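Local atomic coordinates of protease 2A (Rhinovirus C, PDB entry 5X45), a protein that probably cleaves the viral polyprotein as a chymotrypsin-like cysteine protease that carries a structural zinc ion. Residues 79-84 against 93-98; 119-122 against 128-131. One frame throughout, in Å; residues are numbered along the deposited sequence.

Interaction 1: 79-84 against 93-98; sequences YEIQES and YNLLIG
The methyl CD1 of Ile97 sits over the centre of the Tyr79 ring, and this CH-pi contact carries much of the meeting between 79-84 and 93-98. The methyl lies 3.6 Å from the centroid of the Tyr79 ring and only 6° off the ring normal; its near-equal spacing from the six ring carbons confirms that it is centred. The two side chains approach from opposite directions. Tyr79 holds CG on the far side of its CA-CB bond from the backbone N (chi1 -161°), which brings the ring round to present a face to Ile97. Leu95 meets the same residue nearer the root: its CD1 packs 3.5 Å from Tyr79 CB and 3.9 Å from Tyr79 N, beside the backbone instead of over the ring. Ring face and ring stem are thus taken by residues two apart on one strand, both directed toward 79-84. The fold explains the steep meeting. Strand 78-81 pairs with 90-93 in a hairpin, probably the bII2-cII hairpin of 2A proteases, and the chain turns a corner at Asn94 before entering the barrel as 95-98. The axes of 79-81 and 95-98 accordingly lie 78° apart, 9.7 Å at closest approach, and no hydrogen bond crosses between the segments. Backbone hydrogen bonds join Tyr79 to Gln92 within the hairpin and Asn94, at the corner, to Asp77. Ile81 adds a third apolar group: its CD1 lies in the plane of the Tyr79 ring, at the edge, and lies a loose 4.5 Å from Leu95 CD2.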
# COMPACT_ATOMS: atom_id res chain seq x y z
N TYR A 79 4.32 9.41 -9.72
CA TYR A 79 3.32 8.89 -10.63
C TYR A 79 2.05 9.72 -10.58
O TYR A 79 1.64 10.16 -9.49
CB TYR A 79 3.02 7.43 -10.25
CG TYR A 79 2.36 6.56 -11.28
CD1 TYR A 79 3.07 6.10 -12.39
CD2 TYR A 79 1.05 6.12 -11.12
CE1 TYR A 79 2.47 5.28 -13.33
CE2 TYR A 79 0.44 5.29 -12.04
CZ TYR A 79 1.16 4.87 -13.15
OH TYR A 79 0.56 4.05 -14.07
N GLU A 80 1.43 9.95 -11.73
CA GLU A 80 0.18 10.71 -11.80
C GLU A 80 -1.02 9.81 -11.50
O GLU A 80 -1.30 8.86 -12.23
CB GLU A 80 0.00 11.34 -13.18
CG GLU A 80 -1.21 12.26 -13.33
CD GLU A 80 -1.04 13.31 -14.43
OE1 GLU A 80 -1.92 13.39 -15.30
OE2 GLU A 80 -0.03 14.04 -14.43
N ILE A 81 -1.71 10.10 -10.41
CA ILE A 81 -2.93 9.38 -10.06
C ILE A 81 -4.13 10.13 -10.62
O ILE A 81 -4.29 11.34 -10.38
CB ILE A 81 -3.11 9.22 -8.54
CG1 ILE A 81 -1.82 8.74 -7.87
CG2 ILE A 81 -4.28 8.29 -8.24
CD1 ILE A 81 -1.33 7.40 -8.35
N GLN A 82 -4.99 9.44 -11.36
CA GLN A 82 -6.13 10.12 -11.94
C GLN A 82 -7.17 10.43 -10.87
O GLN A 82 -7.22 9.77 -9.82
CB GLN A 82 -6.74 9.28 -13.06
CG GLN A 82 -5.77 9.04 -14.19
CD GLN A 82 -5.16 10.34 -14.69
OE1 GLN A 82 -5.85 11.35 -14.87
NE2 GLN A 82 -3.85 10.33 -14.90
N GLU A 83 -7.99 11.44 -11.15
CA GLU A 83 -9.07 11.86 -10.27
C GLU A 83 -9.94 10.67 -9.86
O GLU A 83 -10.31 9.85 -10.69
CB GLU A 83 -9.92 12.94 -10.92
CG GLU A 83 -11.18 13.27 -10.13
CD GLU A 83 -11.88 14.51 -10.64
OE1 GLU A 83 -12.08 14.62 -11.86
OE2 GLU A 83 -12.20 15.38 -9.80
N SER A 84 -10.25 10.60 -8.57
CA SER A 84 -11.11 9.55 -8.03
C SER A 84 -12.32 10.19 -7.35
O SER A 84 -12.91 11.13 -7.89
CB SER A 84 -10.34 8.67 -7.05
OG SER A 84 -10.06 9.37 -5.85
N TYR A 93 4.27 9.75 -4.72
CA TYR A 93 5.70 9.43 -4.73
C TYR A 93 5.98 8.00 -4.27
O TYR A 93 5.17 7.39 -3.56
CB TYR A 93 6.47 10.43 -3.86
CG TYR A 93 6.41 11.83 -4.42
CD1 TYR A 93 7.32 12.26 -5.39
CD2 TYR A 93 5.42 12.72 -4.03
CE1 TYR A 93 7.26 13.54 -5.92
CE2 TYR A 93 5.35 14.00 -4.56
CZ TYR A 93 6.27 14.40 -5.50
OH TYR A 93 6.21 15.67 -6.03
N ASN A 94 7.13 7.47 -4.69
CA ASN A 94 7.57 6.12 -4.31
C ASN A 94 6.57 5.02 -4.63
O ASN A 94 5.99 4.40 -3.73
CB ASN A 94 7.94 6.09 -2.82
CG ASN A 94 9.10 7.02 -2.49
OD1 ASN A 94 8.94 7.98 -1.73
ND2 ASN A 94 10.27 6.74 -3.05
N LEU A 95 6.35 4.79 -5.91
CA LEU A 95 5.41 3.76 -6.32
C LEU A 95 6.09 2.55 -6.92
O LEU A 95 7.13 2.65 -7.58
CB LEU A 95 4.40 4.33 -7.32
CG LEU A 95 3.46 5.27 -6.56
CD1 LEU A 95 3.76 6.71 -6.91
CD2 LEU A 95 2.00 4.91 -6.76
N LEU A 96 5.47 1.40 -6.68
CA LEU A 96 5.77 0.19 -7.42
C LEU A 96 4.65 -0.06 -8.41
O LEU A 96 3.48 -0.01 -8.04
CB LEU A 96 5.93 -0.99 -6.46
CG LEU A 96 7.05 -0.80 -5.44
CD1 LEU A 96 6.76 -1.61 -4.19
CD2 LEU A 96 8.39 -1.19 -6.05
N ILE A 97 4.99 -0.25 -9.68
CA ILE A 97 3.95 -0.47 -10.68
C ILE A 97 4.11 -1.81 -11.37
O ILE A 97 5.18 -2.12 -11.90
CB ILE A 97 3.93 0.61 -11.77
CG1 ILE A 97 4.04 2.02 -11.16
CG2 ILE A 97 2.69 0.45 -12.64
CD1 ILE A 97 2.76 2.57 -10.63
N GLY A 98 3.04 -2.60 -11.38
CA GLY A 98 3.07 -3.90 -12.02
C GLY A 98 1.82 -4.14 -12.84
O GLY A 98 0.81 -3.46 -12.66

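Interaction 2: 119-122 against 128-131; sequences GMIT and HVAF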
# COMPACT_ATOMS: atom_id res chain seq x y z
N GLY A 119 4.43 -3.19 0.46
CA GLY A 119 3.55 -2.23 -0.19
C GLY A 119 2.06 -2.43 0.02
O GLY A 119 1.61 -3.44 0.56
N MET A 120 1.29 -1.43 -0.42
CA MET A 120 -0.17 -1.46 -0.36
C MET A 120 -0.73 -0.87 -1.64
O MET A 120 -0.22 0.14 -2.14
CB MET A 120 -0.70 -0.65 0.82
CG MET A 120 -0.80 -1.37 2.14
SD MET A 120 -1.65 -0.34 3.38
CE MET A 120 -0.63 1.13 3.35
N ILE A 121 -1.78 -1.47 -2.18
CA ILE A 121 -2.42 -0.90 -3.36
C ILE A 121 -2.91 0.51 -3.03
O ILE A 121 -3.56 0.71 -2.00
CB ILE A 121 -3.60 -1.73 -3.84
CG1 ILE A 121 -3.12 -3.12 -4.28
CG2 ILE A 121 -4.34 -0.98 -4.95
CD1 ILE A 121 -4.23 -3.99 -4.80
N THR A 122 -2.60 1.46 -3.89
CA THR A 122 -2.99 2.85 -3.67
C THR A 122 -3.77 3.41 -4.85
O THR A 122 -4.50 4.39 -4.73
CB THR A 122 -1.75 3.71 -3.41
OG1 THR A 122 -2.16 5.01 -2.96
CG2 THR A 122 -0.90 3.83 -4.66
N HIS A 128 -2.98 -2.46 -14.81
CA HIS A 128 -1.91 -1.93 -14.01
C HIS A 128 -2.39 -1.71 -12.59
O HIS A 128 -3.52 -1.28 -12.34
CB HIS A 128 -1.40 -0.66 -14.63
CG HIS A 128 -0.44 -0.92 -15.72
ND1 HIS A 128 -0.82 -0.97 -17.05
CD2 HIS A 128 0.86 -1.30 -15.69
CE1 HIS A 128 0.23 -1.29 -17.78
NE2 HIS A 128 1.26 -1.49 -16.99
N VAL A 129 -1.51 -2.03 -11.65
CA VAL A 129 -1.78 -1.83 -10.24
C VAL A 129 -0.58 -1.08 -9.67
O VAL A 129 0.57 -1.40 -9.99
CB VAL A 129 -2.04 -3.17 -9.52
CG1 VAL A 129 -0.93 -4.15 -9.82
CG2 VAL A 129 -2.21 -2.95 -8.00
N ALA A 130 -0.86 -0.06 -8.86
CA ALA A 130 0.17 0.78 -8.26
C ALA A 130 0.19 0.59 -6.76
O ALA A 130 -0.84 0.67 -6.09
CB ALA A 130 -0.08 2.24 -8.60
N PHE A 131 1.37 0.34 -6.22
CA PHE A 131 1.52 0.17 -4.79
C PHE A 131 2.35 1.32 -4.23
O PHE A 131 3.31 1.76 -4.88
CB PHE A 131 2.20 -1.17 -4.46
CG PHE A 131 1.60 -2.36 -5.16
CD1 PHE A 131 2.02 -2.73 -6.44
CD2 PHE A 131 0.63 -3.14 -4.53
CE1 PHE A 131 1.48 -3.84 -7.08
CE2 PHE A 131 0.09 -4.26 -5.17
CZ PHE A 131 0.52 -4.61 -6.45
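Antiparallel pairing of the two arms of a beta hairpin, strands 116-124 and 129-133, brings Ile121 against Phe131 in the interior of the barrel. These two form a non-hydrogen-bonded pair with their CA atoms 4.3 Å apart, while the short segment axes are at 130°, well away from strict antiparallel alignment. One hydrogen bond joins the segments: Thr122 N donates to Ala130 O over 2.9 Å, nearly straight at 170°, with the donor slightly out of the carbonyl plane. The same oxygen takes a CA-H contact from Ile121 CA at 3.5 Å. Met120 forms a backbone hydrogen bond with Thr132, one residue past 128-131, which extends the pairing. Although the side chains of the pair diverge, the CG1 branch of Ile121 still comes within 3.5 Å of Phe131 CE2, meeting the ring obliquely. Phe131 has its CG beside the backbone N (chi1 -49°), which lays the CD2-CE2 side of the ring along the Ile121 backbone and branch. Ile121 CG1 is also 3.8 Å from Val129 CG2, the two side chains crossing at about a right angle, so that this one branch packs against both Val129 and Phe131. Thr122 separates its groups: CG2 turns to Ala130 O, whereas OG1 is hydrogen-bonded to Gln92 OE1. Tyr60 meets the Phe131 ring edge-to-face, and Gly108 and Gly109 form backbone hydrogen bonds with Ile121. A hairpin of the last two strands, set into an antiparallel six-stranded barrel of order 1-2-3-6-5-4, is characteristic of the C-terminal barrel of chymotrypsin-like proteases.

Along the chain the contacts come in series, with 79-84 against 93-98 complete before 119-122 and 128-131 pair; their centres lie about 8 Å apart. They meet in the six-stranded barrel, where strand 95-98 is the neighbour of 129-133, which in turn adjoins 116-124. Probable backbone hydrogen bonds stitch the junction: Leu96 O to Phe131 N at 2.8 Å and Gly98 O to Val129 N at 2.9 Å. Ala130 CB packs 3.5 Å from Ile97 CD1, the methyl that interaction 1 sets over an aromatic ring. Interaction 1 thus packs the 78-93 hairpin against barrel strand 95-98, while interaction 2 belongs to the barrel wall itself.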